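Local coordinates for hypothetical protein RV2626C (Mycobacterium tuberculosis, PDB 1Y5H) that is of unknown function but is a secreted, homodimeric CBS-domain protein of the hypoxic response that probably binds zinc and does not seem to bind AMP, at residues 22-28 with 71-77; 30-34 with 55-60; 96-100 with 120-125. One frame throughout, in Å; residues are numbered along the deposited sequence.

Contact 1: residues 22-28 with 71-77; sequences GEHETLT and PNTATAG
T26 and T75 pair through their backbones as one non-hydrogen-bonded antiparallel pair, a single bridge flanked by two backbone bonds. On one flank A76 N gives to E25 O at 2.8 Å, the donor lying almost in line with the carbonyl bond (172°). L27 N reaches A74 O on the other flank, at 3.1 Å and by a more bent path. The crossing goes on beyond the bridge at both ends. G77 N, at 2.9 Å, takes a lone pair of E23 O in the carbonyl plane, and T28 N comes to P71 O from above the carbonyl plane. The T28 hydroxyl adds a side-chain hydrogen bond: T28 OG1 donates to N72 OD1 over 2.9 Å, approaching above the amide plane. It can do this because chi1 of -64° sets OG1 beside the backbone N, turned to the asparagine. Water 1 lies 2.7 Å from T26 OG1 and bonds only weakly to N72 OD1. Apolar contact comes from L27, whose CD1 meets A74 CB at 3.8 Å while its CB lies alongside the proline ring of P71.

Behind this first shell, both threonines are N-caps: each hydroxyl accepts from a backbone N-H in the first turn of the helix that follows, T26 OG1 from A29 N and T75 OG1 from E78 N, as suits a short residue with an acceptor near its own backbone. The type I turn from G22 to E25 is tied by G22 N to E25 OE2, at 2.8 Å, and E25 OE1 bonds to Y33. E23 reaches R81 in a salt bridge. Two threonine N-caps, those of helices 27-37 and 76-80, are thus joined by one antiparallel bridge, tying the first CBS domain's strand-to-helix connection to the chain entering helix 76-80.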
# COMPACT_ATOMS: atom_id res chain seq x y z
N GLY A 22 -0.35 -19.39 4.92
CA GLY A 22 -1.40 -20.32 4.56
C GLY A 22 -2.63 -19.65 3.98
O GLY A 22 -3.04 -18.58 4.45
N GLU A 23 -3.23 -20.28 2.97
CA GLU A 23 -4.41 -19.74 2.32
C GLU A 23 -5.61 -19.59 3.26
O GLU A 23 -6.49 -18.77 3.02
CB GLU A 23 -4.83 -20.63 1.14
CG GLU A 23 -5.18 -22.05 1.57
CD GLU A 23 -5.93 -22.84 0.51
OE1 GLU A 23 -7.01 -22.38 0.07
OE2 GLU A 23 -5.45 -23.93 0.12
N HIS A 24 -5.64 -20.37 4.33
CA HIS A 24 -6.75 -20.31 5.28
C HIS A 24 -6.54 -19.33 6.42
O HIS A 24 -7.42 -19.17 7.28
CB HIS A 24 -7.05 -21.70 5.84
CG HIS A 24 -7.39 -22.71 4.79
ND1 HIS A 24 -8.47 -22.58 3.95
CD2 HIS A 24 -6.76 -23.85 4.42
CE1 HIS A 24 -8.50 -23.59 3.10
NE2 HIS A 24 -7.47 -24.38 3.37
N GLU A 25 -5.38 -18.68 6.46
CA GLU A 25 -5.12 -17.70 7.51
C GLU A 25 -6.00 -16.48 7.25
O GLU A 25 -6.30 -16.15 6.09
CB GLU A 25 -3.63 -17.34 7.54
CG GLU A 25 -2.76 -18.56 7.85
CD GLU A 25 -1.35 -18.22 8.29
OE1 GLU A 25 -1.19 -17.51 9.31
OE2 GLU A 25 -0.39 -18.68 7.63
N THR A 26 -6.45 -15.82 8.31
CA THR A 26 -7.32 -14.65 8.18
C THR A 26 -6.56 -13.42 7.68
O THR A 26 -5.33 -13.38 7.68
CB THR A 26 -7.99 -14.29 9.52
OG1 THR A 26 -7.01 -13.78 10.42
CG2 THR A 26 -8.66 -15.53 10.12
N LEU A 27 -7.30 -12.41 7.24
CA LEU A 27 -6.66 -11.19 6.75
C LEU A 27 -5.97 -10.48 7.91
O LEU A 27 -4.94 -9.84 7.73
CB LEU A 27 -7.67 -10.26 6.08
CG LEU A 27 -8.36 -10.82 4.83
CD1 LEU A 27 -9.27 -9.74 4.23
CD2 LEU A 27 -7.32 -11.27 3.80
N THR A 28 -6.56 -10.58 9.10
CA THR A 28 -5.96 -9.96 10.28
C THR A 28 -4.61 -10.61 10.54
O THR A 28 -3.63 -9.94 10.85
CB THR A 28 -6.86 -10.12 11.51
OG1 THR A 28 -8.09 -9.42 11.29
CG2 THR A 28 -6.19 -9.57 12.75
N PRO A 71 -12.21 -8.87 8.40
CA PRO A 71 -10.81 -9.34 8.36
C PRO A 71 -10.51 -10.52 9.28
O PRO A 71 -9.48 -11.18 9.11
CB PRO A 71 -10.02 -8.09 8.71
CG PRO A 71 -10.95 -7.35 9.62
CD PRO A 71 -12.28 -7.50 8.92
N ASN A 72 -11.39 -10.78 10.24
CA ASN A 72 -11.18 -11.89 11.17
C ASN A 72 -11.74 -13.21 10.65
O ASN A 72 -11.50 -14.26 11.26
CB ASN A 72 -11.80 -11.59 12.54
CG ASN A 72 -11.05 -10.50 13.28
OD1 ASN A 72 -9.82 -10.48 13.31
ND2 ASN A 72 -11.79 -9.59 13.90
N THR A 73 -12.49 -13.16 9.55
CA THR A 73 -13.04 -14.38 8.96
C THR A 73 -12.65 -14.56 7.50
O THR A 73 -12.49 -15.69 7.04
CB THR A 73 -14.59 -14.43 9.09
OG1 THR A 73 -15.18 -13.39 8.32
CG2 THR A 73 -15.00 -14.28 10.55
N ALA A 74 -12.50 -13.46 6.76
CA ALA A 74 -12.08 -13.54 5.36
C ALA A 74 -10.65 -14.07 5.37
O ALA A 74 -9.87 -13.73 6.25
CB ALA A 74 -12.13 -12.15 4.71
N THR A 75 -10.31 -14.89 4.38
CA THR A 75 -8.98 -15.50 4.33
C THR A 75 -8.03 -14.92 3.29
O THR A 75 -8.45 -14.31 2.31
CB THR A 75 -9.09 -17.00 4.08
OG1 THR A 75 -9.60 -17.22 2.75
CG2 THR A 75 -10.02 -17.65 5.09
N ALA A 76 -6.74 -15.12 3.52
CA ALA A 76 -5.72 -14.63 2.61
C ALA A 76 -5.94 -15.23 1.22
O ALA A 76 -5.78 -14.55 0.20
CB ALA A 76 -4.33 -15.00 3.13
N GLY A 77 -6.29 -16.51 1.19
CA GLY A 77 -6.52 -17.18 -0.08
C GLY A 77 -7.66 -16.59 -0.89
O GLY A 77 -7.57 -16.49 -2.12
O HOH W 1 -8.08 -13.41 12.89

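Contact 2: residues 30-34 with 55-60; sequences AAQYM and LTDRDI
M34, a selenomethionine in this crystal, pushes its CE methyl into the bend where L55 and T56 end a strand and D57 begins a helix. The contact lies within the beta-alpha-beta-beta-alpha fold of the first CBS domain, where helix 27-37 packs on the corner between strand 51-56 and helix 57-65. An unbranched chain suits the spot: with chi1 at -68° M34 CG leaves on the side away from its own carbonyl carbon, and from there the chain runs straight out to the corner. M34 CE comes within 3.5 Å of L55 O and 3.6 Å of T56 C, the slim selenoether end fitting against backbone as well as side chains. I60 CD1 closes in on M34 CE at 3.8 Å, and M34 SE rests on both CA and CB of D57, 3.8 Å from the latter, as the two side chains slant across each other.

The close packing continues at A30, whose small CB lets L55 CD2 approach to 3.6 Å. L42 and I44 of strand 41-45 lie against M34 and L55 respectively, so this side is thoroughly buried.

Packing thins toward A31, where I60 CD1 stays 4.3 Å from A31 N and V61 of the second subunit packs on the alanine. Beyond its CB the D57 carboxylate leaves the apolar patch, OD1 forming a salt bridge with R58 of the second subunit. On the side of the corner turned from helix 27-37, T56 and D59 make a capping box. T56 OG1 accepts from D59 N, and in return T56 N meets D59 OD2 at 3.1 Å, from above the carboxylate plane.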
# COMPACT_ATOMS: atom_id res chain seq x y z
N ALA A 30 -2.70 -12.08 8.33
CA ALA A 30 -1.81 -11.66 7.25
C ALA A 30 -1.25 -10.26 7.51
O ALA A 30 -0.10 -9.98 7.21
CB ALA A 30 -2.55 -11.70 5.92
N ALA A 31 -2.09 -9.39 8.07
CA ALA A 31 -1.67 -8.02 8.38
C ALA A 31 -0.54 -8.06 9.40
O ALA A 31 0.40 -7.28 9.33
CB ALA A 31 -2.85 -7.22 8.92
N GLN A 32 -0.65 -8.97 10.36
CA GLN A 32 0.38 -9.11 11.38
C GLN A 32 1.72 -9.53 10.77
O GLN A 32 2.77 -9.06 11.20
CB GLN A 32 -0.06 -10.13 12.44
CG GLN A 32 -1.27 -9.66 13.23
CD GLN A 32 -1.88 -10.74 14.09
OE1 GLN A 32 -2.84 -10.50 14.82
NE2 GLN A 32 -1.34 -11.95 14.01
N TYR A 33 1.68 -10.40 9.77
CA TYR A 33 2.92 -10.85 9.13
C TYR A 33 3.58 -9.72 8.35
O TYR A 33 4.80 -9.62 8.30
CB TYR A 33 2.65 -12.01 8.18
CG TYR A 33 2.19 -13.28 8.85
CD1 TYR A 33 2.91 -13.84 9.91
CD2 TYR A 33 1.03 -13.93 8.43
CE1 TYR A 33 2.50 -15.03 10.51
CE2 TYR A 33 0.61 -15.12 9.03
CZ TYR A 33 1.35 -15.66 10.07
OH TYR A 33 0.93 -16.83 10.66
N MSE A 34 2.76 -8.86 7.75
CA MSE A 34 3.29 -7.74 6.99
C MSE A 34 3.99 -6.74 7.90
O MSE A 34 4.97 -6.11 7.50
CB MSE A 34 2.17 -7.06 6.21
CG MSE A 34 1.61 -7.94 5.11
SE MSE A 34 0.14 -7.04 4.29
CE MSE A 34 -0.42 -8.43 3.07
N LEU A 55 -0.75 -11.70 -1.85
CA LEU A 55 -1.69 -10.85 -1.13
C LEU A 55 -0.93 -9.58 -0.77
O LEU A 55 0.15 -9.65 -0.18
CB LEU A 55 -2.16 -11.53 0.15
CG LEU A 55 -3.14 -10.70 1.00
CD1 LEU A 55 -4.49 -10.63 0.30
CD2 LEU A 55 -3.28 -11.31 2.39
N THR A 56 -1.48 -8.42 -1.11
CA THR A 56 -0.83 -7.16 -0.79
C THR A 56 -1.59 -6.42 0.30
O THR A 56 -2.75 -6.73 0.59
CB THR A 56 -0.73 -6.23 -2.01
OG1 THR A 56 -2.05 -5.82 -2.42
CG2 THR A 56 -0.03 -6.94 -3.17
N ASP A 57 -0.92 -5.45 0.92
CA ASP A 57 -1.57 -4.68 1.96
C ASP A 57 -2.77 -3.93 1.39
O ASP A 57 -3.83 -3.87 2.03
CB ASP A 57 -0.58 -3.71 2.63
CG ASP A 57 0.28 -2.92 1.63
OD1 ASP A 57 1.21 -2.24 2.10
OD2 ASP A 57 0.03 -2.96 0.41
N ARG A 58 -2.63 -3.38 0.18
CA ARG A 58 -3.74 -2.67 -0.43
C ARG A 58 -4.90 -3.61 -0.72
O ARG A 58 -6.06 -3.22 -0.62
CB ARG A 58 -3.31 -1.96 -1.72
CG ARG A 58 -4.42 -1.10 -2.30
CD ARG A 58 -3.94 -0.13 -3.36
NE ARG A 58 -5.06 0.63 -3.92
CZ ARG A 58 -5.69 1.62 -3.30
NH1 ARG A 58 -5.32 2.01 -2.08
NH2 ARG A 58 -6.71 2.23 -3.89
N ASP A 59 -4.59 -4.87 -1.06
CA ASP A 59 -5.63 -5.87 -1.32
C ASP A 59 -6.54 -6.01 -0.10
O ASP A 59 -7.76 -6.07 -0.22
CB ASP A 59 -5.03 -7.26 -1.59
CG ASP A 59 -4.49 -7.42 -2.99
OD1 ASP A 59 -4.78 -6.57 -3.86
OD2 ASP A 59 -3.78 -8.43 -3.22
N ILE A 60 -5.92 -6.09 1.07
CA ILE A 60 -6.66 -6.25 2.32
C ILE A 60 -7.62 -5.08 2.52
O ILE A 60 -8.76 -5.26 2.96
CB ILE A 60 -5.70 -6.35 3.51
CG1 ILE A 60 -4.90 -7.66 3.41
CG2 ILE A 60 -6.48 -6.28 4.83
CD1 ILE A 60 -3.88 -7.84 4.53

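Contact 3: residues 96-100 with 120-125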
# COMPACT_ATOMS: atom_id res chain seq x y z
N MSE A 96 11.82 -11.90 -15.46
CA MSE A 96 11.35 -11.35 -14.19
C MSE A 96 10.79 -9.95 -14.38
O MSE A 96 9.75 -9.61 -13.81
CB MSE A 96 12.49 -11.33 -13.17
CG MSE A 96 12.90 -12.72 -12.72
SE MSE A 96 14.35 -12.72 -11.45
CE MSE A 96 15.79 -13.16 -12.67
N LEU A 97 11.47 -9.13 -15.18
CA LEU A 97 11.01 -7.78 -15.43
C LEU A 97 9.72 -7.82 -16.23
O LEU A 97 8.84 -6.98 -16.04
CB LEU A 97 12.07 -6.98 -16.19
CG LEU A 97 13.35 -6.72 -15.39
CD1 LEU A 97 14.39 -6.07 -16.30
CD2 LEU A 97 13.05 -5.82 -14.20
N ASN A 98 9.59 -8.80 -17.13
CA ASN A 98 8.37 -8.91 -17.92
C ASN A 98 7.17 -9.13 -17.00
O ASN A 98 6.12 -8.50 -17.17
CB ASN A 98 8.44 -10.08 -18.92
CG ASN A 98 9.40 -9.81 -20.07
OD1 ASN A 98 9.60 -8.66 -20.46
ND2 ASN A 98 9.97 -10.87 -20.63
N VAL A 99 7.32 -10.02 -16.03
CA VAL A 99 6.24 -10.30 -15.09
C VAL A 99 5.92 -9.07 -14.25
O VAL A 99 4.75 -8.70 -14.08
CB VAL A 99 6.61 -11.47 -14.16
CG1 VAL A 99 5.55 -11.64 -13.09
CG2 VAL A 99 6.74 -12.75 -14.98
N MSE A 100 6.96 -8.43 -13.72
CA MSE A 100 6.78 -7.24 -12.90
C MSE A 100 6.07 -6.14 -13.67
O MSE A 100 5.22 -5.44 -13.12
CB MSE A 100 8.13 -6.74 -12.40
CG MSE A 100 8.70 -7.56 -11.26
SE MSE A 100 10.46 -6.97 -10.73
CE MSE A 100 10.97 -8.50 -9.67
N VAL A 120 11.63 -12.74 -5.36
CA VAL A 120 12.61 -11.84 -5.96
C VAL A 120 12.01 -10.45 -6.06
O VAL A 120 10.87 -10.30 -6.49
CB VAL A 120 13.02 -12.31 -7.37
CG1 VAL A 120 13.99 -11.30 -7.98
CG2 VAL A 120 13.67 -13.67 -7.31
N THR A 121 12.75 -9.43 -5.64
CA THR A 121 12.26 -8.06 -5.71
C THR A 121 12.99 -7.30 -6.80
O THR A 121 14.05 -7.72 -7.27
CB THR A 121 12.47 -7.29 -4.39
OG1 THR A 121 13.86 -6.96 -4.23
CG2 THR A 121 12.01 -8.12 -3.20
N GLU A 122 12.42 -6.17 -7.20
CA GLU A 122 13.03 -5.35 -8.23
C GLU A 122 14.39 -4.87 -7.73
O GLU A 122 15.34 -4.75 -8.51
CB GLU A 122 12.12 -4.17 -8.56
CG GLU A 122 12.43 -3.52 -9.89
CD GLU A 122 11.34 -2.57 -10.34
OE1 GLU A 122 11.09 -1.58 -9.62
OE2 GLU A 122 10.74 -2.81 -11.40
N ALA A 123 14.48 -4.60 -6.44
CA ALA A 123 15.73 -4.14 -5.83
C ALA A 123 16.80 -5.22 -5.94
O ALA A 123 17.98 -4.92 -6.13
CB ALA A 123 15.51 -3.77 -4.38
N ASP A 124 16.39 -6.48 -5.82
CA ASP A 124 17.33 -7.60 -5.94
C ASP A 124 17.94 -7.59 -7.34
O ASP A 124 19.13 -7.83 -7.51
CB ASP A 124 16.62 -8.94 -5.71
CG ASP A 124 16.22 -9.15 -4.26
OD1 ASP A 124 17.00 -8.77 -3.36
OD2 ASP A 124 15.13 -9.72 -4.02
N ILE A 125 17.11 -7.32 -8.34
CA ILE A 125 17.58 -7.28 -9.72
C ILE A 125 18.59 -6.16 -9.91
O ILE A 125 19.64 -6.35 -10.54
CB ILE A 125 16.40 -7.10 -10.71
CG1 ILE A 125 15.48 -8.32 -10.65
CG2 ILE A 125 16.92 -6.91 -12.13
CD1 ILE A 125 14.24 -8.22 -11.51
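Helix 93-103 passes the corner where strand 115-121 runs into helix 122-127, with M96 CA 8.3 Å from V120 CA and no hydrogen bond crossing between the two segments. That spacing is bridged by long apolar side chains. M96 and M100, both selenomethionines in this crystal, reach out from successive turns of one helix face. The chain of M100 is extended beyond CG, and its CE lies 3.7 Å from V120 O, over the backbone of the corner, while its SE rests on E122 CB. M96 instead bends at its last torsion (chi3 -100°), bringing SE to 3.8 Å from V120 CG1; the two side chains meet at about a right angle. Beta-branched V120 fits a strand, and presents a compact methyl to the selenium.

I125 reaches from its helix to three side chains of helix 93-103: its CD1 is 3.8 Å from M100 CE, 3.8 Å from L97 CD2 and 3.9 Å from M96 CB. Its CG1 stands opposite its own carbonyl carbon (chi1 -65°), which sends the extended ethyl arm across to the other helix. In the beta-alpha-beta-beta-alpha fold of the second CBS domain, this is where the first helix packs on the turn from the last strand into the last helix. Helix 10-13 covers another side, where I13 touches M96, V120 and I125. L97 and E122 line the exposed margin, E122 using its aliphatic CB and CG against M100 while its carboxylate lies farther along an extended chain. H103 and H128, each about 7 Å between side chains from M100 and I125 respectively, are probably ligands of two different zinc ions. T121 and D124 form a capping box at the start of helix 122-127: T121 OG1 accepts from D124 N, and T121 N gives to D124 OD2 at 2.9 Å, on the anti side of the carboxylate.

In the fold
Contacts 2 and 3 are equivalent corners in the two CBS domains: each sets a helix, with one selenomethionine in contact 2 and two in contact 3, against a strand-to-helix turn with a Thr-Asp capping box. They differ in setting, since contact 2 is buried and, like contact 1, touches the second subunit, whereas contact 3 has an exposed margin and touches no other chain of the assembly. Contact 1 shares helix 27-37 with contact 2 and encloses it along the sequence; A76 CB packs on L55 CD2 at 3.9 Å. Partly buried, contact 1 relies on backbone bonds, the other two on apolar packing. Contact 3 lies on the opposite side of the chain's centre, its centre 27 Å from that of contact 1.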